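Local structure of N-acetylmuramoyl-L-alanine amidase (Mycobacteroides abscessus, 7AGL) at residues Phe54-Leu66 against Arg200-Val212. The protein probably hydrolyses the amide bond between N-acetylmuramic acid and L-alanine in peptidoglycan, as a zinc-dependent cell-wall amidase. Residues are numbered along the deposited sequence; the frame is centred on the assembly and turned at random. Where two conformers were deposited one is given.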
loop_
_atom_site.group_PDB
_atom_site.type_symbol
_atom_site.label_atom_id
_atom_site.label_comp_id
_atom_site.label_asym_id
_atom_site.label_seq_id
_atom_site.Cartn_x
_atom_site.Cartn_y
_atom_site.Cartn_z
ATOM N N PHE A 54 0.071 -3.310 11.489
ATOM C CA PHE A 54 0.484 -1.961 11.129
ATOM C C PHE A 54 -0.324 -1.431 9.950
ATOM O O PHE A 54 -0.781 -0.275 9.962
ATOM C CB PHE A 54 1.982 -1.934 10.787
ATOM C CG PHE A 54 2.392 -0.677 10.059
ATOM C CD1 PHE A 54 2.541 0.534 10.758
ATOM C CD2 PHE A 54 2.605 -0.689 8.671
ATOM C CE1 PHE A 54 2.885 1.690 10.100
ATOM C CE2 PHE A 54 2.946 0.476 8.009
ATOM C CZ PHE A 54 3.105 1.661 8.714
ATOM N N THR A 55 -0.495 -2.251 8.906
ATOM C CA THR A 55 -1.176 -1.749 7.713
ATOM C C THR A 55 -2.657 -1.527 8.013
ATOM O O THR A 55 -3.241 -0.523 7.592
ATOM C CB THR A 55 -0.996 -2.706 6.515
ATOM O OG1 THR A 55 -1.637 -3.967 6.783
ATOM C CG2 THR A 55 0.494 -2.952 6.196
ATOM N N TRP A 56 -3.258 -2.435 8.779
ATOM C CA TRP A 56 -4.652 -2.275 9.189
ATOM C C TRP A 56 -4.865 -0.954 9.928
ATOM O O TRP A 56 -5.727 -0.147 9.559
ATOM C CB TRP A 56 -5.041 -3.463 10.076
ATOM C CG TRP A 56 -6.391 -3.363 10.720
ATOM C CD1 TRP A 56 -6.663 -3.222 12.059
ATOM C CD2 TRP A 56 -7.659 -3.450 10.061
ATOM N NE1 TRP A 56 -8.031 -3.221 12.266
ATOM C CE2 TRP A 56 -8.657 -3.343 11.051
ATOM C CE3 TRP A 56 -8.045 -3.603 8.724
ATOM C CZ2 TRP A 56 -10.019 -3.385 10.742
ATOM C CZ3 TRP A 56 -9.376 -3.614 8.420
ATOM C CH2 TRP A 56 -10.359 -3.531 9.423
ATOM N N ASN A 57 -4.081 -0.715 10.973
ATOM C CA ASN A 57 -4.295 0.474 11.788
ATOM C C ASN A 57 -3.972 1.741 11.013
ATOM O O ASN A 57 -4.661 2.753 11.168
ATOM C CB ASN A 57 -3.482 0.358 13.067
ATOM C CG ASN A 57 -4.204 -0.508 14.098
ATOM O OD1 ASN A 57 -3.785 -1.608 14.396
ATOM N ND2 ASN A 57 -5.328 -0.014 14.599
ATOM N N THR A 58 -2.941 1.712 10.163
ATOM C CA THR A 58 -2.657 2.909 9.380
ATOM C C THR A 58 -3.764 3.189 8.373
ATOM O O THR A 58 -4.157 4.347 8.193
ATOM C CB THR A 58 -1.300 2.777 8.701
ATOM O OG1 THR A 58 -0.321 2.555 9.725
ATOM C CG2 THR A 58 -0.955 4.072 7.942
ATOM N N VAL A 59 -4.291 2.144 7.718
ATOM C CA VAL A 59 -5.397 2.341 6.780
ATOM C C VAL A 59 -6.626 2.900 7.497
ATOM O O VAL A 59 -7.328 3.758 6.953
ATOM C CB VAL A 59 -5.707 1.033 6.026
ATOM C CG1 VAL A 59 -7.108 1.086 5.399
ATOM C CG2 VAL A 59 -4.609 0.819 4.947
ATOM N N LEU A 60 -6.914 2.433 8.718
ATOM C CA LEU A 60 -8.069 2.991 9.431
ATOM C C LEU A 60 -7.921 4.498 9.621
ATOM O O LEU A 60 -8.899 5.249 9.513
ATOM C CB LEU A 60 -8.264 2.309 10.790
ATOM C CG LEU A 60 -8.604 0.817 10.760
ATOM C CD1 LEU A 60 -8.837 0.330 12.177
ATOM C CD2 LEU A 60 -9.828 0.572 9.902
ATOM N N LEU A 61 -6.699 4.958 9.897
ATOM C CA LEU A 61 -6.473 6.386 10.082
ATOM C C LEU A 61 -6.584 7.137 8.762
ATOM O O LEU A 61 -7.152 8.236 8.713
ATOM C CB LEU A 61 -5.103 6.620 10.728
ATOM C CG LEU A 61 -4.928 6.022 12.124
ATOM C CD1 LEU A 61 -3.472 6.154 12.538
ATOM C CD2 LEU A 61 -5.846 6.707 13.148
ATOM N N ILE A 62 -6.045 6.560 7.679
ATOM C CA ILE A 62 -6.215 7.157 6.353
ATOM C C ILE A 62 -7.696 7.297 6.018
ATOM O O ILE A 62 -8.150 8.360 5.564
ATOM C CB ILE A 62 -5.484 6.325 5.283
ATOM C CG1 ILE A 62 -3.971 6.349 5.525
ATOM C CG2 ILE A 62 -5.789 6.875 3.901
ATOM C CD1 ILE A 62 -3.225 5.308 4.705
ATOM N N ARG A 63 -8.470 6.224 6.231
ATOM C CA ARG A 63 -9.893 6.240 5.885
ATOM C C ARG A 63 -10.620 7.343 6.633
ATOM O O ARG A 63 -11.403 8.099 6.047
ATOM C CB ARG A 63 -10.559 4.891 6.189
ATOM C CG ARG A 63 -11.937 4.784 5.498
ATOM C CD ARG A 63 -13.152 4.422 6.385
ATOM N NE ARG A 63 -13.088 4.847 7.783
ATOM C CZ ARG A 63 -13.803 5.834 8.328
ATOM N NH1 ARG A 63 -14.647 6.549 7.598
ATOM N NH2 ARG A 63 -13.673 6.107 9.625
ATOM N N GLN A 64 -10.364 7.451 7.936
ATOM C CA GLN A 64 -11.032 8.462 8.743
ATOM C C GLN A 64 -10.742 9.870 8.228
ATOM O O GLN A 64 -11.650 10.711 8.152
ATOM C CB GLN A 64 -10.593 8.306 10.198
ATOM C CG GLN A 64 -11.358 9.154 11.198
ATOM C CD GLN A 64 -10.738 9.089 12.585
ATOM O OE1 GLN A 64 -9.625 8.576 12.759
ATOM N NE2 GLN A 64 -11.454 9.611 13.581
ATOM N N GLN A 65 -9.483 10.144 7.870
ATOM C CA GLN A 65 -9.126 11.469 7.374
ATOM C C GLN A 65 -9.782 11.747 6.028
ATOM O O GLN A 65 -10.288 12.852 5.793
ATOM C CB GLN A 65 -7.604 11.591 7.275
ATOM C CG GLN A 65 -6.876 11.441 8.610
ATOM C CD GLN A 65 -5.363 11.390 8.451
ATOM O OE1 GLN A 65 -4.800 12.006 7.545
ATOM N NE2 GLN A 65 -4.701 10.658 9.334
ATOM N N LEU A 66 -9.796 10.751 5.135
ATOM C CA LEU A 66 -10.423 10.941 3.826
ATOM C C LEU A 66 -11.919 11.178 3.966
ATOM O O LEU A 66 -12.482 12.046 3.286
ATOM C CB LEU A 66 -10.165 9.734 2.915
ATOM C CG LEU A 66 -8.726 9.576 2.418
ATOM C CD1 LEU A 66 -8.579 8.235 1.710
ATOM C CD2 LEU A 66 -8.360 10.754 1.498
ATOM N N ARG A 200 1.923 6.258 13.371
ATOM C CA ARG A 200 0.962 5.795 12.375
ATOM C C ARG A 200 0.093 6.943 11.885
ATOM O O ARG A 200 -0.216 7.027 10.686
ATOM C CB ARG A 200 0.120 4.663 12.958
ATOM C CG ARG A 200 0.964 3.428 13.262
ATOM C CD ARG A 200 0.098 2.231 13.642
ATOM N NE ARG A 200 -0.650 2.392 14.897
ATOM C CZ ARG A 200 -0.167 2.043 16.086
ATOM N NH1 ARG A 200 1.065 1.537 16.153
ATOM N NH2 ARG A 200 -0.900 2.195 17.195
ATOM N N SER A 201 -0.249 7.869 12.784
ATOM C CA SER A 201 -0.985 9.061 12.379
ATOM C C SER A 201 -0.177 9.895 11.383
ATOM O O SER A 201 -0.717 10.356 10.368
ATOM C CB SER A 201 -1.367 9.878 13.619
ATOM O OG SER A 201 -2.106 11.024 13.255
ATOM N N LYS A 202 1.120 10.103 11.653
ATOM C CA LYS A 202 1.957 10.867 10.722
ATOM C C LYS A 202 2.082 10.176 9.363
ATOM O O LYS A 202 2.032 10.838 8.320
ATOM C CB LYS A 202 3.350 11.090 11.317
ATOM C CG LYS A 202 3.436 12.200 12.322
ATOM C CD LYS A 202 4.895 12.481 12.627
ATOM C CE LYS A 202 5.268 13.918 12.289
ATOM N NZ LYS A 202 4.441 14.875 13.072
ATOM N N TYR A 203 2.289 8.855 9.354
ATOM C CA TYR A 203 2.254 8.118 8.089
ATOM C C TYR A 203 0.944 8.358 7.351
ATOM O O TYR A 203 0.928 8.619 6.141
ATOM C CB TYR A 203 2.409 6.619 8.341
ATOM C CG TYR A 203 3.809 6.123 8.614
ATOM C CD1 TYR A 203 4.896 6.536 7.840
ATOM C CD2 TYR A 203 4.035 5.211 9.638
ATOM C CE1 TYR A 203 6.176 6.051 8.090
ATOM C CE2 TYR A 203 5.299 4.722 9.888
ATOM C CZ TYR A 203 6.367 5.141 9.115
ATOM O OH TYR A 203 7.624 4.644 9.388
ATOM N N ALA A 204 -0.176 8.246 8.068
ATOM C CA ALA A 204 -1.475 8.352 7.413
ATOM C C ALA A 204 -1.682 9.747 6.838
ATOM O O ALA A 204 -2.169 9.886 5.711
ATOM C CB ALA A 204 -2.597 8.000 8.399
ATOM N N GLN A 205 -1.341 10.790 7.610
ATOM C CA GLN A 205 -1.506 12.163 7.129
ATOM C C GLN A 205 -0.717 12.384 5.852
ATOM O O GLN A 205 -1.190 13.058 4.924
ATOM C CB GLN A 205 -1.051 13.154 8.195
ATOM C CG GLN A 205 -1.934 13.190 9.407
ATOM C CD GLN A 205 -1.395 14.143 10.440
ATOM O OE1 GLN A 205 -1.128 15.314 10.138
ATOM N NE2 GLN A 205 -1.206 13.649 11.662
ATOM N N ALA A 206 0.490 11.818 5.789
ATOM C CA ALA A 206 1.343 12.007 4.622
ATOM C C ALA A 206 0.753 11.315 3.401
ATOM O O ALA A 206 0.737 11.887 2.308
ATOM C CB ALA A 206 2.749 11.481 4.912
ATOM N N VAL A 207 0.260 10.083 3.575
ATOM C CA VAL A 207 -0.419 9.391 2.482
ATOM C C VAL A 207 -1.624 10.194 2.014
ATOM O O VAL A 207 -1.852 10.351 0.805
ATOM C CB VAL A 207 -0.809 7.972 2.924
ATOM C CG1 VAL A 207 -1.724 7.297 1.886
ATOM C CG2 VAL A 207 0.465 7.147 3.159
ATOM N N VAL A 208 -2.419 10.712 2.959
ATOM C CA VAL A 208 -3.577 11.518 2.585
ATOM C C VAL A 208 -3.145 12.737 1.771
ATOM O O VAL A 208 -3.782 13.081 0.772
ATOM C CB VAL A 208 -4.386 11.915 3.835
ATOM C CG1 VAL A 208 -5.392 13.008 3.502
ATOM C CG2 VAL A 208 -5.108 10.686 4.387
ATOM N N GLN A 209 -2.061 13.407 2.179
ATOM C CA GLN A 209 -1.564 14.537 1.392
ATOM C C GLN A 209 -1.228 14.114 -0.035
ATOM O O GLN A 209 -1.515 14.842 -0.992
ATOM C CB GLN A 209 -0.346 15.167 2.077
ATOM C CG GLN A 209 -0.736 16.030 3.255
ATOM C CD GLN A 209 0.434 16.410 4.146
ATOM O OE1 GLN A 209 1.551 15.918 3.988
ATOM N NE2 GLN A 209 0.172 17.291 5.099
ATOM N N GLY A 210 -0.657 12.920 -0.201
ATOM C CA GLY A 210 -0.380 12.425 -1.544
ATOM C C GLY A 210 -1.641 12.151 -2.340
ATOM O O GLY A 210 -1.711 12.458 -3.533
ATOM N N ILE A 211 -2.645 11.547 -1.701
ATOM C CA ILE A 211 -3.918 11.310 -2.378
ATOM C C ILE A 211 -4.554 12.637 -2.784
ATOM O O ILE A 211 -4.993 12.817 -3.930
ATOM C CB ILE A 211 -4.852 10.483 -1.470
ATOM C CG1 ILE A 211 -4.266 9.093 -1.212
ATOM C CG2 ILE A 211 -6.245 10.396 -2.074
ATOM C CD1 ILE A 211 -5.025 8.317 -0.148
ATOM N N VAL A 212 -4.593 13.595 -1.853
ATOM C CA VAL A 212 -5.185 14.903 -2.143
ATOM C C VAL A 212 -4.435 15.601 -3.273
ATOM O O VAL A 212 -5.048 16.186 -4.180
ATOM C CB VAL A 212 -5.214 15.768 -0.866
ATOM C CG1 VAL A 212 -5.539 17.211 -1.210
ATOM C CG2 VAL A 212 -6.225 15.205 0.131
#
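Phe54 begins the contact by setting its ring against Tyr203 and the aliphatic part of Arg200. The two helices pack as knobs into holes. The axes of segments 54-66 and 200-212 approach to 8.5 Å and cross at -51°. They lie beside the mixed sheet of the amidase fold; Val59 and Ile62 rest on Leu12 of its strand 9-14. The zinc site of His16, Glu51 and His106 is near the Phe54 end.

With chi1 at 165°, the Phe54 ring swings beside its own carbonyl carbon, and CE1 comes to 3.7 Å from Tyr203 CD2. That carbon lies at the edge of the Phe54 ring, and the two ring planes are nearly perpendicular. Arg200 is a knob among Phe54, Asn57, Thr58 and Leu61. Its methylenes pass Thr58, and NH1 is bonded to Met194 O. Thr58 OG1 donates to Phe54 O at 2.9 Å and sits over one face of the Phe54 ring.

Leu61 brings CD1 to the backbone of Arg200 and Ser201. Its CB meets the methyl of Ala204, a small knob among Thr58, Leu61, Ile62 and Gln65. Here the backbones are nearest, with Ile62 CA 5.0 Å from Ala204 CA. Ile62 fills the hole formed by Ala204, Val207, Val208 and Ile211. Its CD1 turns to Val207 CG1 and CG2 to Val208 CG2. No hydrogen bond joins the segments. In the conformer given, Gln65 is a knob among Ser201, Ala204, Gln205 and Val208, with NE2 3.5 Å from Ala204 CB. Leu66 extends the apolar seam, its CD1 4.0 Å from Ile211 CD1.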